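Local coordinates for lipoxygenase (Cyanothece sp., PDB 5EK8), which probably acts as a non-heme iron lipoxygenase of 9R specificity, inserting both atoms of molecular oxygen into a fatty-acid substrate, at residues P203-H208 with A226-N231; P219-I224 with N603-P608. One frame throughout, in Å; residues are numbered along the deposited sequence.

Contact 1: residues P203-H208 with A226-N231; sequences PIKAKH and ADYPPN
Ile-204, Lys-207 and His-208 meet Asp-227 and Tyr-228 in a mixed polar and apolar contact that ties helix 188-214 to residues 226-231, where helix 221-227 gives way to loop. Asp-227 OD2 is gripped twice. His-208 NE2 donates to the anti lone pair of Asp-227 OD2 at 3.1 Å, with the imidazole and carboxylate planes only 11° apart. From the syn side, 24° out of the carboxylate plane, Lys-207 NZ reaches the same OD2 in a 3.0 Å salt bridge; the lysine chain is extended and crosses the aspartate at about a right angle. Next to this polar group the contact turns apolar. Ile-204 CG2, anti to the backbone N, sits over the centre of one Tyr-228 face, 3.8 Å from the ring centroid, a CH-pi contact. The edge of the His-208 ring brings CE1 to 3.5 Å from Tyr-228 CE2. Thr-612 OG1 bonds both His-208 ND1 and Tyr-228 OH, linking the contact to helix 608-623. A leucine in place of His-208 would probably leave Asp-227 OD2 without one of its two donors and Thr-612 without its imidazole partner. Shared by a lysine and a histidine, the carboxylate is likely to stay ionised and to polarise the imidazole.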
ATOM      1  N   PRO A 203     -17.913 -18.411  -2.625  1.00 57.41           N
ATOM      2  CA  PRO A 203     -18.608 -19.603  -3.138  1.00 53.38           C
ATOM      3  C   PRO A 203     -18.774 -19.611  -4.658  1.00 50.52           C
ATOM      4  O   PRO A 203     -18.883 -20.687  -5.255  1.00 50.91           O
ATOM      5  CB  PRO A 203     -19.971 -19.530  -2.451  1.00 49.57           C
ATOM      6  CG  PRO A 203     -19.700 -18.815  -1.190  1.00 52.44           C
ATOM      7  CD  PRO A 203     -18.677 -17.777  -1.533  1.00 55.43           C
ATOM      8  N   ILE A 204     -18.781 -18.427  -5.265  1.00 43.98           N
ATOM      9  CA  ILE A 204     -18.866 -18.295  -6.716  1.00 49.71           C
ATOM     10  C   ILE A 204     -17.586 -18.814  -7.366  1.00 60.19           C
ATOM     11  O   ILE A 204     -17.614 -19.710  -8.219  1.00 68.43           O
ATOM     12  CB  ILE A 204     -19.100 -16.824  -7.140  1.00 43.75           C
ATOM     13  CG1 ILE A 204     -20.214 -16.182  -6.309  1.00 45.17           C
ATOM     14  CG2 ILE A 204     -19.427 -16.737  -8.616  1.00 42.09           C
ATOM     15  CD1 ILE A 204     -21.580 -16.811  -6.510  1.00 52.74           C
ATOM     16  N   LYS A 205     -16.464 -18.238  -6.948  1.00 59.16           N
ATOM     17  CA  LYS A 205     -15.151 -18.623  -7.442  1.00 57.65           C
ATOM     18  C   LYS A 205     -14.922 -20.114  -7.227  1.00 58.17           C
ATOM     19  O   LYS A 205     -14.353 -20.796  -8.075  1.00 60.89           O
ATOM     20  CB  LYS A 205     -14.066 -17.801  -6.744  1.00 58.73           C
ATOM     21  CG  LYS A 205     -12.715 -17.795  -7.443  1.00 59.67           C
ATOM     22  CD  LYS A 205     -11.787 -18.876  -6.902  1.00 60.91           C
ATOM     23  CE  LYS A 205     -11.345 -18.585  -5.471  1.00 58.08           C
ATOM     24  NZ  LYS A 205     -10.555 -19.711  -4.892  1.00 54.23           N
ATOM     25  N   ALA A 206     -15.384 -20.613  -6.087  1.00 56.15           N
ATOM     26  CA  ALA A 206     -15.268 -22.024  -5.756  1.00 57.69           C
ATOM     27  C   ALA A 206     -16.069 -22.868  -6.735  1.00 59.57           C
ATOM     28  O   ALA A 206     -15.563 -23.857  -7.269  1.00 58.62           O
ATOM     29  CB  ALA A 206     -15.729 -22.274  -4.332  1.00 57.22           C
ATOM     30  N   LYS A 207     -17.318 -22.468  -6.965  1.00 61.46           N
ATOM     31  CA  LYS A 207     -18.173 -23.131  -7.945  1.00 59.58           C
ATOM     32  C   LYS A 207     -17.472 -23.238  -9.296  1.00 59.62           C
ATOM     33  O   LYS A 207     -17.415 -24.313  -9.900  1.00 58.42           O
ATOM     34  CB  LYS A 207     -19.492 -22.376  -8.107  1.00 64.27           C
ATOM     35  CG  LYS A 207     -20.496 -23.080  -9.007  1.00 73.70           C
ATOM     36  CD  LYS A 207     -21.480 -22.100  -9.631  1.00 78.47           C
ATOM     37  CE  LYS A 207     -22.350 -22.781 -10.682  1.00 81.34           C
ATOM     38  NZ  LYS A 207     -23.006 -21.805 -11.600  1.00 80.15           N
ATOM     39  N   HIS A 208     -16.924 -22.118  -9.755  1.00 56.91           N
ATOM     40  CA  HIS A 208     -16.267 -22.079 -11.053  1.00 56.17           C
ATOM     41  C   HIS A 208     -15.042 -22.978 -11.094  1.00 59.19           C
ATOM     42  O   HIS A 208     -14.835 -23.717 -12.057  1.00 60.01           O
ATOM     43  CB  HIS A 208     -15.876 -20.647 -11.400  1.00 52.93           C
ATOM     44  CG  HIS A 208     -17.046 -19.731 -11.558  1.00 53.91           C
ATOM     45  ND1 HIS A 208     -16.936 -18.362 -11.466  1.00 55.24           N
ATOM     46  CD2 HIS A 208     -18.352 -19.989 -11.807  1.00 57.13           C
ATOM     47  CE1 HIS A 208     -18.125 -17.814 -11.650  1.00 60.15           C
ATOM     48  NE2 HIS A 208     -19.002 -18.780 -11.856  1.00 59.05           N
ATOM     49  N   ALA A 226     -21.822 -13.697 -15.607  1.00 47.82           N
ATOM     50  CA  ALA A 226     -23.175 -13.649 -15.058  1.00 48.84           C
ATOM     51  C   ALA A 226     -23.206 -13.938 -13.562  1.00 50.15           C
ATOM     52  O   ALA A 226     -23.920 -13.270 -12.812  1.00 51.11           O
ATOM     53  CB  ALA A 226     -24.075 -14.631 -15.792  1.00 44.31           C
ATOM     54  N   ASP A 227     -22.427 -14.929 -13.134  1.00 47.06           N
ATOM     55  CA  ASP A 227     -22.466 -15.378 -11.743  1.00 47.88           C
ATOM     56  C   ASP A 227     -21.877 -14.357 -10.763  1.00 51.74           C
ATOM     57  O   ASP A 227     -22.146 -14.423  -9.560  1.00 52.96           O
ATOM     58  CB  ASP A 227     -21.749 -16.722 -11.600  1.00 47.50           C
ATOM     59  CG  ASP A 227     -22.595 -17.885 -12.097  1.00 54.68           C
ATOM     60  OD1 ASP A 227     -23.766 -17.655 -12.465  1.00 58.41           O
ATOM     61  OD2 ASP A 227     -22.098 -19.032 -12.114  1.00 57.28           O
ATOM     62  N   TYR A 228     -21.078 -13.421 -11.270  1.00 51.20           N
ATOM     63  CA  TYR A 228     -20.626 -12.290 -10.462  1.00 50.15           C
ATOM     64  C   TYR A 228     -21.491 -11.072 -10.762  1.00 46.83           C
ATOM     65  O   TYR A 228     -22.080 -10.985 -11.835  1.00 50.73           O
ATOM     66  CB  TYR A 228     -19.154 -11.957 -10.729  1.00 52.98           C
ATOM     67  CG  TYR A 228     -18.155 -12.977 -10.231  1.00 55.87           C
ATOM     68  CD1 TYR A 228     -17.806 -13.044  -8.890  1.00 56.31           C
ATOM     69  CD2 TYR A 228     -17.535 -13.853 -11.112  1.00 60.70           C
ATOM     70  CE1 TYR A 228     -16.881 -13.970  -8.439  1.00 59.71           C
ATOM     71  CE2 TYR A 228     -16.610 -14.782 -10.671  1.00 61.40           C
ATOM     72  CZ  TYR A 228     -16.286 -14.837  -9.335  1.00 60.77           C
ATOM     73  OH  TYR A 228     -15.366 -15.762  -8.898  1.00 59.41           O
ATOM     74  N   PRO A 229     -21.590 -10.138  -9.805  1.00 43.85           N
ATOM     75  CA  PRO A 229     -22.299  -8.881 -10.074  1.00 43.48           C
ATOM     76  C   PRO A 229     -21.668  -8.103 -11.225  1.00 48.37           C
ATOM     77  O   PRO A 229     -20.494  -8.302 -11.513  1.00 52.66           O
ATOM     78  CB  PRO A 229     -22.180  -8.108  -8.751  1.00 38.61           C
ATOM     79  CG  PRO A 229     -21.189  -8.853  -7.927  1.00 41.75           C
ATOM     80  CD  PRO A 229     -21.230 -10.270  -8.386  1.00 43.09           C
ATOM     81  N   PRO A 230     -22.441  -7.231 -11.886  1.00 52.27           N
ATOM     82  CA  PRO A 230     -21.894  -6.446 -12.997  1.00 53.12           C
ATOM     83  C   PRO A 230     -20.935  -5.362 -12.518  1.00 50.99           C
ATOM     84  O   PRO A 230     -20.935  -5.028 -11.335  1.00 50.86           O
ATOM     85  CB  PRO A 230     -23.143  -5.827 -13.630  1.00 56.47           C
ATOM     86  CG  PRO A 230     -24.109  -5.721 -12.503  1.00 56.24           C
ATOM     87  CD  PRO A 230     -23.868  -6.940 -11.654  1.00 53.15           C
ATOM     88  N   ASN A 231     -20.128  -4.829 -13.431  1.00 50.46           N
ATOM     89  CA  ASN A 231     -19.223  -3.731 -13.107  1.00 46.02           C
ATOM     90  C   ASN A 231     -19.641  -2.489 -13.866  1.00 45.25           C
ATOM     91  O   ASN A 231     -20.682  -2.481 -14.518  1.00 43.27           O
ATOM     92  CB  ASN A 231     -17.772  -4.083 -13.439  1.00 44.90           C
ATOM     93  CG  ASN A 231     -17.472  -3.964 -14.919  1.00 48.68           C
ATOM     94  OD1 ASN A 231     -18.250  -4.415 -15.760  1.00 45.56           O
ATOM     95  ND2 ASN A 231     -16.343  -3.342 -15.247  1.00 51.48           N
TER

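Contact 2: residues P219-I224 with N603-P608; sequences PSLTQI and NIAPDP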
ATOM      1  N   PRO A 219     -16.350 -23.335 -16.666  1.00 71.77           N
ATOM      2  CA  PRO A 219     -17.560 -22.683 -17.187  1.00 72.21           C
ATOM      3  C   PRO A 219     -17.249 -21.665 -18.277  1.00 72.36           C
ATOM      4  O   PRO A 219     -16.114 -21.205 -18.378  1.00 74.87           O
ATOM      5  CB  PRO A 219     -18.147 -22.000 -15.951  1.00 69.59           C
ATOM      6  CG  PRO A 219     -16.970 -21.725 -15.092  1.00 67.97           C
ATOM      7  CD  PRO A 219     -16.008 -22.856 -15.315  1.00 67.73           C
ATOM      8  N   SER A 220     -18.246 -21.335 -19.089  1.00 70.44           N
ATOM      9  CA  SER A 220     -18.084 -20.329 -20.128  1.00 65.73           C
ATOM     10  C   SER A 220     -17.742 -18.980 -19.514  1.00 61.89           C
ATOM     11  O   SER A 220     -17.955 -18.761 -18.321  1.00 60.57           O
ATOM     12  CB  SER A 220     -19.359 -20.215 -20.968  1.00 68.21           C
ATOM     13  OG  SER A 220     -20.449 -19.760 -20.184  1.00 68.01           O
ATOM     14  N   LEU A 221     -17.215 -18.076 -20.331  1.00 59.29           N
ATOM     15  CA  LEU A 221     -16.940 -16.723 -19.874  1.00 51.56           C
ATOM     16  C   LEU A 221     -18.240 -15.999 -19.559  1.00 51.29           C
ATOM     17  O   LEU A 221     -18.313 -15.189 -18.635  1.00 52.81           O
ATOM     18  CB  LEU A 221     -16.144 -15.958 -20.922  1.00 48.71           C
ATOM     19  CG  LEU A 221     -14.783 -15.473 -20.426  1.00 50.13           C
ATOM     20  CD1 LEU A 221     -13.859 -16.649 -20.126  1.00 45.99           C
ATOM     21  CD2 LEU A 221     -14.171 -14.526 -21.443  1.00 50.30           C
ATOM     22  N   THR A 222     -19.272 -16.313 -20.334  1.00 53.48           N
ATOM     23  CA  THR A 222     -20.603 -15.760 -20.118  1.00 57.92           C
ATOM     24  C   THR A 222     -21.167 -16.151 -18.752  1.00 52.00           C
ATOM     25  O   THR A 222     -21.718 -15.315 -18.028  1.00 46.59           O
ATOM     26  CB  THR A 222     -21.571 -16.225 -21.209  1.00 60.44           C
ATOM     27  OG1 THR A 222     -21.017 -15.917 -22.495  1.00 58.95           O
ATOM     28  CG2 THR A 222     -22.918 -15.538 -21.051  1.00 59.92           C
ATOM     29  N   GLN A 223     -21.018 -17.427 -18.409  1.00 50.52           N
ATOM     30  CA  GLN A 223     -21.504 -17.954 -17.138  1.00 56.16           C
ATOM     31  C   GLN A 223     -20.749 -17.361 -15.945  1.00 59.29           C
ATOM     32  O   GLN A 223     -21.358 -16.983 -14.937  1.00 62.38           O
ATOM     33  CB  GLN A 223     -21.392 -19.476 -17.130  1.00 63.00           C
ATOM     34  CG  GLN A 223     -21.994 -20.141 -15.911  1.00 72.92           C
ATOM     35  CD  GLN A 223     -21.889 -21.650 -15.977  1.00 82.53           C
ATOM     36  OE1 GLN A 223     -21.764 -22.227 -17.061  1.00 86.75           O
ATOM     37  NE2 GLN A 223     -21.922 -22.300 -14.817  1.00 84.72           N
ATOM     38  N   ILE A 224     -19.424 -17.284 -16.066  1.00 55.79           N
ATOM     39  CA  ILE A 224     -18.583 -16.692 -15.026  1.00 47.98           C
ATOM     40  C   ILE A 224     -18.962 -15.238 -14.808  1.00 46.41           C
ATOM     41  O   ILE A 224     -19.112 -14.788 -13.670  1.00 48.74           O
ATOM     42  CB  ILE A 224     -17.082 -16.773 -15.380  1.00 42.51           C
ATOM     43  CG1 ILE A 224     -16.621 -18.226 -15.418  1.00 44.80           C
ATOM     44  CG2 ILE A 224     -16.241 -16.003 -14.368  1.00 35.65           C
ATOM     45  CD1 ILE A 224     -15.187 -18.385 -15.854  1.00 46.32           C
ATOM     46  N   ASN A 603     -10.575 -18.465 -26.428  1.00 62.27           N
ATOM     47  CA  ASN A 603      -9.168 -18.818 -26.611  1.00 64.42           C
ATOM     48  C   ASN A 603      -8.253 -17.616 -26.416  1.00 58.96           C
ATOM     49  O   ASN A 603      -7.149 -17.744 -25.894  1.00 59.44           O
ATOM     50  CB  ASN A 603      -8.942 -19.424 -27.996  1.00 71.48           C
ATOM     51  CG  ASN A 603      -9.538 -20.806 -28.126  1.00 78.68           C
ATOM     52  OD1 ASN A 603     -10.108 -21.336 -27.173  1.00 84.25           O
ATOM     53  ND2 ASN A 603      -9.419 -21.395 -29.310  1.00 80.63           N
ATOM     54  N   ILE A 604      -8.722 -16.452 -26.851  1.00 56.61           N
ATOM     55  CA  ILE A 604      -8.013 -15.192 -26.650  1.00 51.87           C
ATOM     56  C   ILE A 604      -8.035 -14.785 -25.179  1.00 52.01           C
ATOM     57  O   ILE A 604      -7.009 -14.438 -24.601  1.00 52.44           O
ATOM     58  CB  ILE A 604      -8.637 -14.060 -27.500  1.00 49.30           C
ATOM     59  CG1 ILE A 604      -8.519 -14.379 -28.990  1.00 51.00           C
ATOM     60  CG2 ILE A 604      -7.997 -12.730 -27.186  1.00 51.14           C
ATOM     61  CD1 ILE A 604      -7.194 -14.991 -29.372  1.00 53.54           C
ATOM     62  N   ALA A 605      -9.221 -14.840 -24.584  1.00 54.96           N
ATOM     63  CA  ALA A 605      -9.437 -14.421 -23.203  1.00 51.12           C
ATOM     64  C   ALA A 605      -8.794 -15.380 -22.190  1.00 50.19           C
ATOM     65  O   ALA A 605      -8.369 -16.476 -22.559  1.00 52.37           O
ATOM     66  CB  ALA A 605     -10.934 -14.296 -22.951  1.00 46.65           C
ATOM     67  N   PRO A 606      -8.691 -14.955 -20.914  1.00 45.05           N
ATOM     68  CA  PRO A 606      -8.243 -15.854 -19.841  1.00 44.57           C
ATOM     69  C   PRO A 606      -9.015 -17.174 -19.807  1.00 49.34           C
ATOM     70  O   PRO A 606     -10.205 -17.187 -20.111  1.00 53.85           O
ATOM     71  CB  PRO A 606      -8.523 -15.044 -18.572  1.00 41.41           C
ATOM     72  CG  PRO A 606      -8.412 -13.628 -19.000  1.00 40.58           C
ATOM     73  CD  PRO A 606      -8.845 -13.564 -20.436  1.00 41.76           C
ATOM     74  N   ASP A 607      -8.354 -18.270 -19.444  1.00 51.26           N
ATOM     75  CA  ASP A 607      -9.058 -19.535 -19.287  1.00 52.27           C
ATOM     76  C   ASP A 607     -10.010 -19.392 -18.087  1.00 56.85           C
ATOM     77  O   ASP A 607      -9.836 -18.475 -17.279  1.00 58.06           O
ATOM     78  CB  ASP A 607      -8.065 -20.706 -19.136  1.00 50.35           C
ATOM     79  CG  ASP A 607      -7.209 -20.628 -17.875  1.00 54.68           C
ATOM     80  OD1 ASP A 607      -6.146 -21.292 -17.853  1.00 55.38           O
ATOM     81  OD2 ASP A 607      -7.583 -19.928 -16.910  1.00 55.54           O
ATOM     82  N   PRO A 608     -11.024 -20.273 -17.978  1.00 54.78           N
ATOM     83  CA  PRO A 608     -12.065 -20.144 -16.948  1.00 52.55           C
ATOM     84  C   PRO A 608     -11.555 -19.819 -15.539  1.00 51.23           C
ATOM     85  O   PRO A 608     -12.086 -18.908 -14.897  1.00 48.84           O
ATOM     86  CB  PRO A 608     -12.731 -21.520 -16.969  1.00 54.37           C
ATOM     87  CG  PRO A 608     -12.624 -21.943 -18.387  1.00 56.22           C
ATOM     88  CD  PRO A 608     -11.309 -21.396 -18.892  1.00 55.39           C
TER
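Pro-608, the first residue of helix 608-623, packs against Pro-219 and Ile-224, while Leu-221 reaches the loop just before that helix at Ala-605 and Pro-606. No hydrogen bond crosses between the two segments, so the contact rests on apolar surfaces and on carbons set against carbonyl oxygens. Its tighter part lies around Pro-608. The two proline rings cross obliquely, Pro-219 CD standing 3.9 Å from Pro-608 CB, and the carbonyl oxygen of Pro-219 meets Pro-608 CG at 3.6 Å. A cis peptide bond precedes Pro-219. Ile-224 comes in from the first turn of helix 221-227: its chi2 of 176° extends CD1 away from its own CA, placing Ile-224 CD1 3.7 Å from Pro-608 CA. The two methyls of Leu-221 divide the rest, CD2 lying 3.6 Å from Ala-605 CB and CD1 resting at 3.7 Å on the carbonyl oxygen of Pro-606.

The other side of the contact is looser. Ser-220 has its CB turned away from the loop and N-caps helix 221-227, its OG accepting from Gln-223 N at 3.0 Å, and Thr-222 beyond it is exposed. On the loop, the CB of Asp-607 also points away, its OD2 capping helix 608-623 at Glu-610 N, and Asn-603 is exposed. The starts of two capped helices thus meet, joined through proline, leucine and isoleucine side chains. Around them, helix 188-214 supplies His-208 against Pro-219 and Ile-224 and Asn-212 against Pro-608. Ala-611 of helix 608-623 lies against Leu-221 and Ile-224, Arg-344 of helix 337-377 lies against Ala-605, and Leu-584, from a loop, touches Leu-221.

Both contacts use helix 221-227: contact 2 engages its start and contact 1 the region around Asp-227, and their centres are 12 Å apart. They touch chiefly through His-208, whose carbonyl O lies 3.6 Å from Pro-219 CD and whose CE1 lies 3.6 Å from Ile-224 CA. Helix 608-623 is common ground as well, since it begins at Pro-608 in contact 2 and carries Thr-612, which is touched by Ile-224 and bonded by residues of contact 1. Along the chain the segments alternate, and between them the two contacts join helices 188-214, 221-227 and 608-623. Both contacts are remote from the annotated metal-binding residues, although the Pro-606 side chain is about 11 Å from the bound sodium ion.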